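Local coordinates for protein putative tagatose-6-phosphate ketose/aldose isomerase (PDB 3C3J) that is a putative isomerase of the SIS family, built from two alpha/beta SIS domains in one chain, at residues Trp15-Arg29 with Glu164-Thr178. Residues are numbered along the deposited sequence; the frame is centred on the assembly and turned at random.
Sequences WTEEEIRHQPRAWIR and ETHDRGFAMTSSITT
Trp15 lays its indole against the side chain of Arg168, whose CD sits over the middle of the six-membered ring, 3.4 Å from Trp15 CE2, in a CH-pi contact. Arg168 is extended from CG to NE, which carries its guanidinium over the same face as a cation-pi partner, the two planes 40° apart. One helical turn on, the buried carboxylate of Glu19 takes two consecutive backbone amides of the loop: Gly169 N meets the syn lone pair of OE1 at 3.0 Å, while Arg168 N approaches OE2 from above the carboxylate plane at 2.7 Å. A water donating to Glu19 OE1 and Ala171 O also accepts from Thr173 OG1. The loop leads into helix 174-187 of the first SIS domain, an alpha/beta unit with a parallel five-stranded sheet, and segment 23-29 of helix 23-49 crosses segment 174-178 at -41°. Asp167 OD2 receives Thr173 N, Ser175 N and Ser175 OG, tying the loop to the helix start. Along this crossing, Trp27 NE1 donates to Thr177 OG1 (2.9 Å) in the indole plane, with Thr178 OG1 also at the ring edge. Glu164, its chain bent at chi2 (-87°), sets its CG over the centre of the His22 ring in a CH-pi contact and turns its carboxylate to Arg29. That salt bridge is side-on and two-pronged, Arg29 NE to Glu164 OE2 at 2.8 Å and Arg29 NH1 to Glu164 OE1 at 2.9 Å.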
# COMPACT_ATOMS: atom_id res chain seq x y z
N TRP A 15 -21.85 -11.91 -17.21
CA TRP A 15 -21.67 -12.60 -15.95
C TRP A 15 -21.35 -11.60 -14.84
O TRP A 15 -21.75 -11.81 -13.70
CB TRP A 15 -20.52 -13.62 -16.03
CG TRP A 15 -20.80 -14.78 -16.93
CD1 TRP A 15 -20.10 -15.15 -18.06
CD2 TRP A 15 -21.84 -15.73 -16.78
NE1 TRP A 15 -20.66 -16.28 -18.61
CE2 TRP A 15 -21.73 -16.66 -17.84
CE3 TRP A 15 -22.86 -15.91 -15.83
CZ2 TRP A 15 -22.61 -17.73 -17.99
CZ3 TRP A 15 -23.73 -16.99 -15.98
CH2 TRP A 15 -23.59 -17.88 -17.05
N THR A 16 -20.60 -10.55 -15.18
CA THR A 16 -20.17 -9.56 -14.19
C THR A 16 -21.40 -8.87 -13.58
O THR A 16 -21.48 -8.73 -12.35
CB THR A 16 -19.13 -8.56 -14.78
OG1 THR A 16 -18.02 -9.30 -15.32
CG2 THR A 16 -18.60 -7.61 -13.69
N GLU A 17 -22.38 -8.50 -14.41
CA GLU A 17 -23.59 -7.88 -13.88
C GLU A 17 -24.36 -8.83 -12.98
O GLU A 17 -24.84 -8.43 -11.92
CB GLU A 17 -24.50 -7.36 -14.99
CG GLU A 17 -25.75 -6.72 -14.40
CD GLU A 17 -26.72 -6.20 -15.42
OE1 GLU A 17 -26.55 -6.47 -16.63
OE2 GLU A 17 -27.68 -5.52 -14.99
N GLU A 18 -24.50 -10.08 -13.42
CA GLU A 18 -25.16 -11.12 -12.64
C GLU A 18 -24.51 -11.27 -11.26
O GLU A 18 -25.18 -11.38 -10.25
CB GLU A 18 -25.10 -12.45 -13.38
CG GLU A 18 -26.02 -13.54 -12.82
CD GLU A 18 -25.42 -14.36 -11.68
OE1 GLU A 18 -24.21 -14.63 -11.71
OE2 GLU A 18 -26.19 -14.75 -10.75
N GLU A 19 -23.18 -11.26 -11.27
CA GLU A 19 -22.37 -11.44 -10.08
C GLU A 19 -22.45 -10.23 -9.14
O GLU A 19 -22.45 -10.37 -7.91
CB GLU A 19 -20.93 -11.83 -10.50
CG GLU A 19 -20.96 -13.29 -11.05
CD GLU A 19 -19.86 -13.69 -12.01
OE1 GLU A 19 -18.90 -12.90 -12.27
OE2 GLU A 19 -19.98 -14.85 -12.50
N ILE A 20 -22.53 -9.04 -9.71
CA ILE A 20 -22.75 -7.85 -8.90
C ILE A 20 -24.11 -7.92 -8.23
O ILE A 20 -24.23 -7.73 -7.01
CB ILE A 20 -22.64 -6.55 -9.72
CG1 ILE A 20 -21.21 -6.33 -10.20
CG2 ILE A 20 -23.12 -5.36 -8.88
CD1 ILE A 20 -21.09 -5.30 -11.34
N ARG A 21 -25.14 -8.23 -9.01
CA ARG A 21 -26.51 -8.18 -8.48
C ARG A 21 -26.83 -9.26 -7.43
O ARG A 21 -27.67 -9.02 -6.57
CB ARG A 21 -27.52 -8.23 -9.61
CG ARG A 21 -27.51 -7.00 -10.48
CD ARG A 21 -28.60 -7.08 -11.52
NE ARG A 21 -28.72 -5.90 -12.38
CZ ARG A 21 -29.31 -4.76 -12.01
NH1 ARG A 21 -29.76 -4.60 -10.79
NH2 ARG A 21 -29.41 -3.76 -12.87
N HIS A 22 -26.19 -10.43 -7.50
CA HIS A 22 -26.44 -11.51 -6.52
C HIS A 22 -25.65 -11.40 -5.21
O HIS A 22 -25.73 -12.29 -4.35
CB HIS A 22 -26.37 -12.92 -7.16
CG HIS A 22 -25.00 -13.43 -7.50
ND1 HIS A 22 -23.87 -13.16 -6.77
CD2 HIS A 22 -24.61 -14.29 -8.48
CE1 HIS A 22 -22.84 -13.82 -7.29
NE2 HIS A 22 -23.27 -14.50 -8.33
N GLN A 23 -24.93 -10.30 -5.03
CA GLN A 23 -24.12 -10.10 -3.82
C GLN A 23 -24.89 -10.08 -2.49
O GLN A 23 -24.57 -10.89 -1.60
CB GLN A 23 -23.26 -8.86 -3.98
CG GLN A 23 -22.02 -9.17 -4.80
CD GLN A 23 -21.22 -7.91 -5.08
OE1 GLN A 23 -21.73 -6.96 -5.69
NE2 GLN A 23 -19.98 -7.89 -4.62
N PRO A 24 -25.91 -9.19 -2.34
CA PRO A 24 -26.64 -9.19 -1.06
C PRO A 24 -27.16 -10.58 -0.65
O PRO A 24 -26.98 -11.01 0.49
CB PRO A 24 -27.78 -8.17 -1.31
CG PRO A 24 -27.28 -7.32 -2.35
CD PRO A 24 -26.44 -8.15 -3.24
N ARG A 25 -27.69 -11.33 -1.61
CA ARG A 25 -28.21 -12.65 -1.33
C ARG A 25 -27.09 -13.61 -0.95
O ARG A 25 -27.24 -14.41 -0.03
CB ARG A 25 -28.94 -13.19 -2.56
CG ARG A 25 -29.64 -14.50 -2.35
CD ARG A 25 -30.53 -14.78 -3.49
NE ARG A 25 -29.73 -14.91 -4.70
CZ ARG A 25 -30.24 -15.09 -5.91
NH1 ARG A 25 -31.54 -15.13 -6.08
NH2 ARG A 25 -29.43 -15.22 -6.94
N ALA A 26 -25.98 -13.52 -1.67
CA ALA A 26 -24.81 -14.38 -1.39
C ALA A 26 -24.23 -14.12 0.01
O ALA A 26 -23.83 -15.06 0.72
CB ALA A 26 -23.74 -14.20 -2.49
N TRP A 27 -24.22 -12.85 0.43
CA TRP A 27 -23.67 -12.48 1.74
C TRP A 27 -24.43 -13.19 2.86
O TRP A 27 -23.83 -13.80 3.74
CB TRP A 27 -23.72 -10.97 1.94
CG TRP A 27 -22.93 -10.21 0.92
CD1 TRP A 27 -21.94 -10.71 0.11
CD2 TRP A 27 -23.03 -8.82 0.63
NE1 TRP A 27 -21.45 -9.74 -0.67
CE2 TRP A 27 -22.10 -8.56 -0.40
CE3 TRP A 27 -23.83 -7.78 1.11
CZ2 TRP A 27 -21.93 -7.28 -0.94
CZ3 TRP A 27 -23.66 -6.49 0.55
CH2 TRP A 27 -22.72 -6.26 -0.44
N ILE A 28 -25.75 -13.14 2.79
CA ILE A 28 -26.59 -13.71 3.83
C ILE A 28 -26.56 -15.25 3.79
O ILE A 28 -26.54 -15.88 4.83
CB ILE A 28 -28.02 -13.10 3.79
CG1 ILE A 28 -27.93 -11.59 3.98
CG2 ILE A 28 -28.88 -13.68 4.89
CD1 ILE A 28 -27.01 -11.17 5.15
N ARG A 29 -26.48 -15.83 2.60
CA ARG A 29 -26.26 -17.24 2.41
C ARG A 29 -24.96 -17.67 3.09
O ARG A 29 -24.95 -18.66 3.82
CB ARG A 29 -26.24 -17.60 0.92
CG ARG A 29 -27.61 -17.92 0.38
CD ARG A 29 -27.70 -17.91 -1.13
NE ARG A 29 -26.76 -18.77 -1.85
CZ ARG A 29 -26.86 -20.09 -1.97
NH1 ARG A 29 -25.97 -20.75 -2.70
NH2 ARG A 29 -27.81 -20.77 -1.34
N GLU A 164 -22.51 -19.63 -6.11
CA GLU A 164 -22.65 -18.54 -7.07
C GLU A 164 -21.52 -17.52 -7.01
O GLU A 164 -21.36 -16.73 -7.94
CB GLU A 164 -23.99 -17.81 -6.94
CG GLU A 164 -24.18 -16.92 -5.67
CD GLU A 164 -24.71 -17.67 -4.47
OE1 GLU A 164 -24.46 -18.89 -4.38
OE2 GLU A 164 -25.38 -17.03 -3.62
N THR A 165 -20.75 -17.54 -5.93
CA THR A 165 -19.66 -16.57 -5.76
C THR A 165 -18.35 -17.02 -6.42
O THR A 165 -17.37 -16.30 -6.35
CB THR A 165 -19.40 -16.21 -4.27
OG1 THR A 165 -18.80 -17.34 -3.59
CG2 THR A 165 -20.68 -15.79 -3.58
N HIS A 166 -18.31 -18.20 -7.06
CA HIS A 166 -17.16 -18.58 -7.88
C HIS A 166 -17.32 -17.82 -9.19
O HIS A 166 -17.78 -18.38 -10.19
CB HIS A 166 -17.10 -20.09 -8.11
CG HIS A 166 -15.82 -20.57 -8.75
ND1 HIS A 166 -15.44 -21.89 -8.75
CD2 HIS A 166 -14.83 -19.90 -9.39
CE1 HIS A 166 -14.29 -22.02 -9.38
NE2 HIS A 166 -13.90 -20.83 -9.79
N ASP A 167 -16.98 -16.53 -9.16
CA ASP A 167 -17.27 -15.59 -10.25
C ASP A 167 -16.69 -16.06 -11.57
O ASP A 167 -15.50 -16.44 -11.64
CB ASP A 167 -16.72 -14.19 -9.94
CG ASP A 167 -17.43 -13.50 -8.77
OD1 ASP A 167 -18.65 -13.70 -8.55
OD2 ASP A 167 -16.74 -12.69 -8.10
N ARG A 168 -17.53 -16.05 -12.61
CA ARG A 168 -17.13 -16.35 -13.99
C ARG A 168 -16.45 -15.14 -14.65
O ARG A 168 -15.55 -15.31 -15.47
CB ARG A 168 -18.33 -16.78 -14.83
CG ARG A 168 -18.96 -18.09 -14.44
CD ARG A 168 -20.13 -18.41 -15.35
NE ARG A 168 -20.86 -19.60 -14.94
CZ ARG A 168 -20.46 -20.85 -15.14
NH1 ARG A 168 -21.19 -21.87 -14.73
NH2 ARG A 168 -19.33 -21.09 -15.74
N GLY A 169 -16.88 -13.94 -14.29
CA GLY A 169 -16.24 -12.70 -14.75
C GLY A 169 -14.77 -12.67 -14.37
O GLY A 169 -14.40 -13.12 -13.27
N PHE A 170 -13.94 -12.16 -15.29
CA PHE A 170 -12.53 -11.87 -15.05
C PHE A 170 -12.31 -11.09 -13.73
O PHE A 170 -11.46 -11.43 -12.91
CB PHE A 170 -12.01 -11.01 -16.23
CG PHE A 170 -10.65 -10.45 -16.04
CD1 PHE A 170 -9.55 -11.28 -16.05
CD2 PHE A 170 -10.45 -9.08 -15.87
CE1 PHE A 170 -8.27 -10.77 -15.87
CE2 PHE A 170 -9.19 -8.56 -15.69
CZ PHE A 170 -8.10 -9.39 -15.69
N ALA A 171 -13.08 -10.02 -13.59
CA ALA A 171 -13.02 -9.13 -12.45
C ALA A 171 -13.87 -9.70 -11.32
O ALA A 171 -15.07 -9.91 -11.49
CB ALA A 171 -13.50 -7.76 -12.85
N MSE A 172 -13.26 -9.91 -10.15
CA MSE A 172 -13.96 -10.46 -8.99
C MSE A 172 -14.92 -9.43 -8.41
O MSE A 172 -14.55 -8.27 -8.25
CB MSE A 172 -12.96 -10.85 -7.91
CG MSE A 172 -12.06 -12.01 -8.26
SE MSE A 172 -10.69 -12.22 -6.84
CE MSE A 172 -11.83 -12.65 -5.27
N THR A 173 -16.13 -9.85 -8.11
CA THR A 173 -17.13 -8.99 -7.46
C THR A 173 -17.71 -9.75 -6.25
O THR A 173 -17.27 -9.52 -5.09
CB THR A 173 -18.23 -8.54 -8.47
OG1 THR A 173 -18.93 -9.67 -9.01
CG2 THR A 173 -17.61 -7.72 -9.62
N SER A 174 -18.66 -10.64 -6.49
CA SER A 174 -19.28 -11.37 -5.35
C SER A 174 -18.30 -12.26 -4.59
O SER A 174 -18.50 -12.52 -3.40
CB SER A 174 -20.51 -12.20 -5.78
OG SER A 174 -20.17 -13.35 -6.54
N SER A 175 -17.25 -12.74 -5.24
CA SER A 175 -16.24 -13.57 -4.54
C SER A 175 -15.56 -12.72 -3.44
O SER A 175 -15.58 -13.09 -2.25
CB SER A 175 -15.22 -14.13 -5.53
OG SER A 175 -14.67 -13.11 -6.34
N ILE A 176 -15.03 -11.57 -3.81
CA ILE A 176 -14.35 -10.70 -2.86
C ILE A 176 -15.29 -10.23 -1.73
O ILE A 176 -14.96 -10.37 -0.56
CB ILE A 176 -13.59 -9.51 -3.53
CG1 ILE A 176 -12.94 -8.62 -2.45
CG2 ILE A 176 -14.47 -8.64 -4.42
CD1 ILE A 176 -13.80 -7.55 -1.88
N THR A 177 -16.45 -9.69 -2.05
CA THR A 177 -17.34 -9.18 -1.01
C THR A 177 -17.85 -10.31 -0.08
O THR A 177 -17.95 -10.13 1.15
CB THR A 177 -18.49 -8.33 -1.58
OG1 THR A 177 -19.29 -9.14 -2.47
CG2 THR A 177 -17.91 -7.05 -2.27
N THR A 178 -18.10 -11.50 -0.63
CA THR A 178 -18.61 -12.57 0.21
C THR A 178 -17.52 -13.13 1.13
O THR A 178 -17.76 -13.38 2.32
CB THR A 178 -19.34 -13.68 -0.62
OG1 THR A 178 -20.31 -13.07 -1.49
CG2 THR A 178 -20.05 -14.68 0.33
O HOH W 1 -15.25 -9.30 -15.38
O HOH W 2 -17.74 -10.72 -11.27
O HOH W 3 -21.02 -17.28 -10.84
O HOH W 4 -26.86 -15.07 -4.62